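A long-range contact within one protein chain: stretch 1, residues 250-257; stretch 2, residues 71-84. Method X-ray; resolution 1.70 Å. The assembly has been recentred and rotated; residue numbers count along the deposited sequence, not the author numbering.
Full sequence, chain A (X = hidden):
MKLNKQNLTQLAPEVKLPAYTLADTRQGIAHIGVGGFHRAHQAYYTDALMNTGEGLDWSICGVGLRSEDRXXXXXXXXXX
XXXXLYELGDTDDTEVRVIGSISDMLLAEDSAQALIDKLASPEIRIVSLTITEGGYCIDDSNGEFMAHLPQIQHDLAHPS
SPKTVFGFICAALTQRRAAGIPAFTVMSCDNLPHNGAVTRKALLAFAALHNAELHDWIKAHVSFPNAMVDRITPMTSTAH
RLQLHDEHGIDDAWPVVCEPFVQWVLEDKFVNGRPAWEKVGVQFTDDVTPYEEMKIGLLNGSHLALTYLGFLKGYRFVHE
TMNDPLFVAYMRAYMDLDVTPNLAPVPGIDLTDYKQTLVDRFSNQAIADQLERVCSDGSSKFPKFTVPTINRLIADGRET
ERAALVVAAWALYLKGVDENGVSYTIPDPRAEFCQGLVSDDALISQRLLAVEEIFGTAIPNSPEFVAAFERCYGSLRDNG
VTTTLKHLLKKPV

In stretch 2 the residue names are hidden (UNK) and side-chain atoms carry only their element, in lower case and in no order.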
# COMPACT_ATOMS: atom_id res chain seq x y z
N ILE A 250 13.36 -15.20 -19.35
CA ILE A 250 12.68 -15.90 -18.26
C ILE A 250 11.17 -15.97 -18.49
O ILE A 250 10.52 -14.92 -18.80
CB ILE A 250 12.87 -15.17 -16.89
CG1 ILE A 250 14.37 -14.95 -16.58
CG2 ILE A 250 12.16 -16.01 -15.77
CD1 ILE A 250 14.63 -14.06 -15.30
N ASP A 251 10.61 -17.16 -18.30
CA ASP A 251 9.17 -17.32 -18.41
C ASP A 251 8.76 -17.40 -16.95
O ASP A 251 8.93 -18.43 -16.31
CB ASP A 251 8.80 -18.60 -19.17
CG ASP A 251 9.27 -18.58 -20.62
OD1 ASP A 251 8.91 -17.60 -21.32
OD2 ASP A 251 9.99 -19.53 -21.07
N ASP A 252 8.28 -16.28 -16.41
CA ASP A 252 7.89 -16.22 -15.00
C ASP A 252 6.36 -15.99 -15.00
O ASP A 252 5.87 -15.05 -15.61
CB ASP A 252 8.64 -15.04 -14.34
CG ASP A 252 8.45 -14.99 -12.83
OD1 ASP A 252 7.41 -15.48 -12.33
OD2 ASP A 252 9.34 -14.45 -12.15
N ALA A 253 5.60 -16.85 -14.30
CA ALA A 253 4.15 -16.70 -14.31
C ALA A 253 3.77 -15.42 -13.56
O ALA A 253 2.69 -14.88 -13.79
CB ALA A 253 3.47 -17.90 -13.62
N TRP A 254 4.62 -14.97 -12.65
CA TRP A 254 4.25 -13.77 -11.85
C TRP A 254 5.46 -13.06 -11.28
O TRP A 254 5.77 -13.12 -10.09
CB TRP A 254 3.29 -14.19 -10.70
CG TRP A 254 2.61 -13.04 -9.94
CD1 TRP A 254 2.09 -11.89 -10.46
CD2 TRP A 254 2.44 -12.96 -8.52
NE1 TRP A 254 1.61 -11.09 -9.44
CE2 TRP A 254 1.82 -11.73 -8.24
CE3 TRP A 254 2.76 -13.82 -7.46
CZ2 TRP A 254 1.51 -11.32 -6.93
CZ3 TRP A 254 2.48 -13.42 -6.16
CH2 TRP A 254 1.86 -12.18 -5.91
N PRO A 255 6.20 -12.39 -12.16
CA PRO A 255 7.36 -11.68 -11.65
C PRO A 255 6.85 -10.41 -10.93
O PRO A 255 5.66 -10.09 -11.01
CB PRO A 255 8.14 -11.31 -12.91
CG PRO A 255 7.03 -11.11 -13.97
CD PRO A 255 6.03 -12.25 -13.62
N VAL A 256 7.72 -9.72 -10.20
CA VAL A 256 7.31 -8.44 -9.58
C VAL A 256 8.15 -7.36 -10.30
O VAL A 256 9.34 -7.56 -10.53
CB VAL A 256 7.54 -8.38 -8.05
CG1 VAL A 256 9.06 -8.47 -7.67
CG2 VAL A 256 6.94 -7.02 -7.50
N VAL A 257 7.50 -6.28 -10.72
CA VAL A 257 8.24 -5.20 -11.38
C VAL A 257 8.25 -4.01 -10.41
O VAL A 257 7.28 -3.81 -9.65
CB VAL A 257 7.56 -4.76 -12.73
CG1 VAL A 257 7.75 -5.88 -13.78
CG2 VAL A 257 6.09 -4.46 -12.55
N UNK A 71 -4.51 -17.66 -6.86
CA UNK A 71 -3.70 -17.58 -8.08
C UNK A 71 -2.25 -17.25 -7.73
O UNK A 71 -1.35 -17.84 -8.31
c UNK A 71 -4.23 -16.52 -9.04
n UNK A 71 -2.03 -15.72 -12.91
c UNK A 71 -3.51 -15.97 -12.85
c UNK A 71 -3.43 -16.47 -10.37
c UNK A 71 -4.11 -15.64 -11.45
N UNK A 72 -2.02 -16.33 -6.79
CA UNK A 72 -0.63 -16.00 -6.39
C UNK A 72 0.07 -17.28 -5.83
O UNK A 72 1.21 -17.59 -6.18
c UNK A 72 -0.66 -14.91 -5.28
N UNK A 73 -0.62 -18.00 -4.95
CA UNK A 73 -0.04 -19.19 -4.35
C UNK A 73 0.30 -20.22 -5.44
O UNK A 73 1.39 -20.78 -5.45
n UNK A 73 -1.66 -22.65 -3.75
c UNK A 73 -1.07 -19.76 -3.32
c UNK A 73 -0.52 -20.85 -2.38
n UNK A 73 -2.69 -23.39 -1.81
c UNK A 73 -2.72 -23.18 -3.13
n UNK A 73 -3.82 -23.49 -3.82
c UNK A 73 -0.41 -22.26 -3.08
N UNK A 74 -0.65 -20.47 -6.35
CA UNK A 74 -0.43 -21.46 -7.40
C UNK A 74 0.72 -21.05 -8.32
O UNK A 74 1.58 -21.88 -8.64
c UNK A 74 -2.82 -22.36 -7.48
o UNK A 74 -2.56 -22.92 -6.40
c UNK A 74 -1.69 -21.66 -8.24
o UNK A 74 -3.96 -22.35 -8.00
N UNK A 75 0.78 -19.77 -8.69
CA UNK A 75 1.83 -19.29 -9.59
C UNK A 75 3.18 -19.43 -8.92
O UNK A 75 4.15 -19.88 -9.57
o UNK A 75 0.07 -16.47 -11.24
c UNK A 75 1.62 -17.82 -9.99
o UNK A 75 0.04 -18.61 -11.66
c UNK A 75 0.49 -17.63 -11.04
N UNK A 76 3.27 -19.05 -7.64
CA UNK A 76 4.54 -19.17 -6.95
C UNK A 76 4.90 -20.65 -6.71
O UNK A 76 6.04 -21.05 -6.91
c UNK A 76 4.48 -16.91 -5.66
c UNK A 76 4.40 -16.36 -4.24
c UNK A 76 5.72 -16.37 -6.40
c UNK A 76 4.54 -18.43 -5.60
N UNK A 77 3.92 -21.46 -6.28
CA UNK A 77 4.21 -22.88 -6.02
C UNK A 77 4.72 -23.57 -7.27
O UNK A 77 5.56 -24.46 -7.18
c UNK A 77 2.98 -23.60 -5.50
N UNK A 78 4.23 -23.15 -8.44
CA UNK A 78 4.70 -23.77 -9.68
C UNK A 78 6.13 -23.38 -10.02
O UNK A 78 6.74 -23.91 -10.96
N UNK A 79 6.70 -22.47 -9.23
CA UNK A 79 8.08 -22.01 -9.43
C UNK A 79 8.93 -22.31 -8.17
O UNK A 79 10.03 -21.76 -8.01
c UNK A 79 7.31 -18.83 -11.57
n UNK A 79 7.72 -17.83 -10.76
c UNK A 79 8.10 -20.49 -9.75
o UNK A 79 6.85 -18.64 -12.69
c UNK A 79 7.40 -20.27 -11.07
N UNK A 80 8.44 -23.20 -7.31
CA UNK A 80 9.14 -23.59 -6.08
C UNK A 80 9.32 -22.34 -5.19
O UNK A 80 10.27 -22.22 -4.42
o UNK A 80 9.62 -26.36 -6.90
c UNK A 80 10.40 -25.45 -7.30
c UNK A 80 10.51 -24.20 -6.44
o UNK A 80 11.06 -25.49 -8.37
N UNK A 81 8.36 -21.44 -5.32
CA UNK A 81 8.30 -20.18 -4.57
C UNK A 81 9.35 -19.15 -4.96
O UNK A 81 9.47 -18.09 -4.33
c UNK A 81 4.47 -20.43 -2.34
c UNK A 81 6.56 -22.26 -2.58
o UNK A 81 2.86 -22.22 -2.18
c UNK A 81 5.21 -22.70 -2.40
c UNK A 81 5.79 -19.99 -2.54
c UNK A 81 4.19 -21.79 -2.29
c UNK A 81 8.24 -20.43 -3.06
c UNK A 81 6.85 -20.90 -2.67
N UNK A 82 10.04 -19.41 -6.07
CA UNK A 82 11.00 -18.42 -6.60
C UNK A 82 10.21 -17.41 -7.51
O UNK A 82 9.19 -17.77 -8.08
c UNK A 82 13.82 -19.45 -5.76
c UNK A 82 13.85 -20.86 -7.83
c UNK A 82 12.06 -19.11 -7.49
c UNK A 82 12.97 -20.14 -6.80
N UNK A 83 10.66 -16.16 -7.62
CA UNK A 83 10.02 -15.21 -8.52
C UNK A 83 11.09 -14.22 -8.92
O UNK A 83 12.09 -14.06 -8.19
c UNK A 83 9.47 -12.33 -6.76
c UNK A 83 9.81 -11.57 -5.63
c UNK A 83 9.82 -12.18 -4.35
c UNK A 83 9.13 -14.29 -5.39
c UNK A 83 8.81 -14.50 -7.88
c UNK A 83 9.47 -13.55 -4.23
c UNK A 83 9.13 -13.69 -6.64
N UNK A 84 10.87 -13.55 -10.04
CA UNK A 84 11.85 -12.59 -10.55
C UNK A 84 11.48 -11.17 -10.11
O UNK A 84 10.31 -10.75 -10.23
c UNK A 84 13.05 -11.81 -12.65
o UNK A 84 11.91 -13.93 -12.63
c UNK A 84 11.85 -12.57 -12.12

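Position 71 has four carbons in a row ending in nitrogen. It has no contact with stretch 1. That is Lys-71, on a helix.

Position 72 has one side-chain carbon, CB, 3.6 Å from Trp-254 CZ3, an apolar contact. It is Ala-72.

Position 73 has three carbons, a nitrogen, then a carbon bearing two nitrogens. Its CA-to-CB bond points away from stretch 1, and it makes no contact there. It is Arg-73.

Position 74 has two carbons, the second carrying two oxygens. It is out of reach of stretch 1. This is Asp-74. It forms a salt bridge with its neighbour, Arg-73 NE to Asp-74 OD1 at 2.8 Å.

Position 75 has the same carboxylate pattern. Its carboxylate carbon is 4.0 Å from Ala-253 CB. It is Asp-75. Asp-75 OD2 accepts from Lys-71 NZ at 2.8 Å, a salt bridge within the helix.

Position 76 has four carbons, forked at the second. The carbon at the fork sits 4.0 Å from Trp-254 CE3, at the edge of the indole. It is Leu-76.

Position 77 has one carbon and is out of reach: Ala-77. Position 78 has no side-chain atoms, so it is Gly-78.

Position 79 has three carbons, the third carrying one oxygen and one nitrogen. Its oxygen lies 2.7 Å from Ala-253 N and its nitrogen 2.8 Å from Asp-252 OD1. It is Gln-79. Gln-79 OE1 accepts from Ala-253 N. Gln-79 NE2 donates to Asp-252 OD1 and to the backbone O of position 82 at 3.1 Å.

Position 80 has two carbons and two terminal oxygens, far from stretch 1: Asp-80. Position 81 has one carbon, then a six-carbon ring bearing oxygen, also out of reach: Tyr-81.

Position 82 has four carbons, forked at the second. The side-chain end leads away. This is Leu-82.

Position 83 has one carbon and a six-carbon ring without oxygen. A carbon at the ring edge meets Val-256 CG1 at 3.8 Å. It is Phe-83, and that carbon is CE1.

Position 84 has one carbon carrying an oxygen and a carbon. The side-chain oxygen lies 2.7 Å from Asp-252 OD2, and the backbone N donates to the same OD2 at 2.8 Å. It is Thr-84, whose OG1 also donates to OD2.

The contact joins polar and apolar parts. The Asp-252 carboxylate is central: OD1 takes Gln-79 NE2 and, within its own stretch, Trp-254 N, while OD2 takes both donors of Thr-84. Val-256 N donates to Thr-84 O at 2.8 Å, a backbone link between two strand residues. Trp-254 packs beside Ala-72 and Leu-76 on the helix. Together the stretches bury 600 Å².

Stretch 2 71-84: KARDDLAGQDYLFT
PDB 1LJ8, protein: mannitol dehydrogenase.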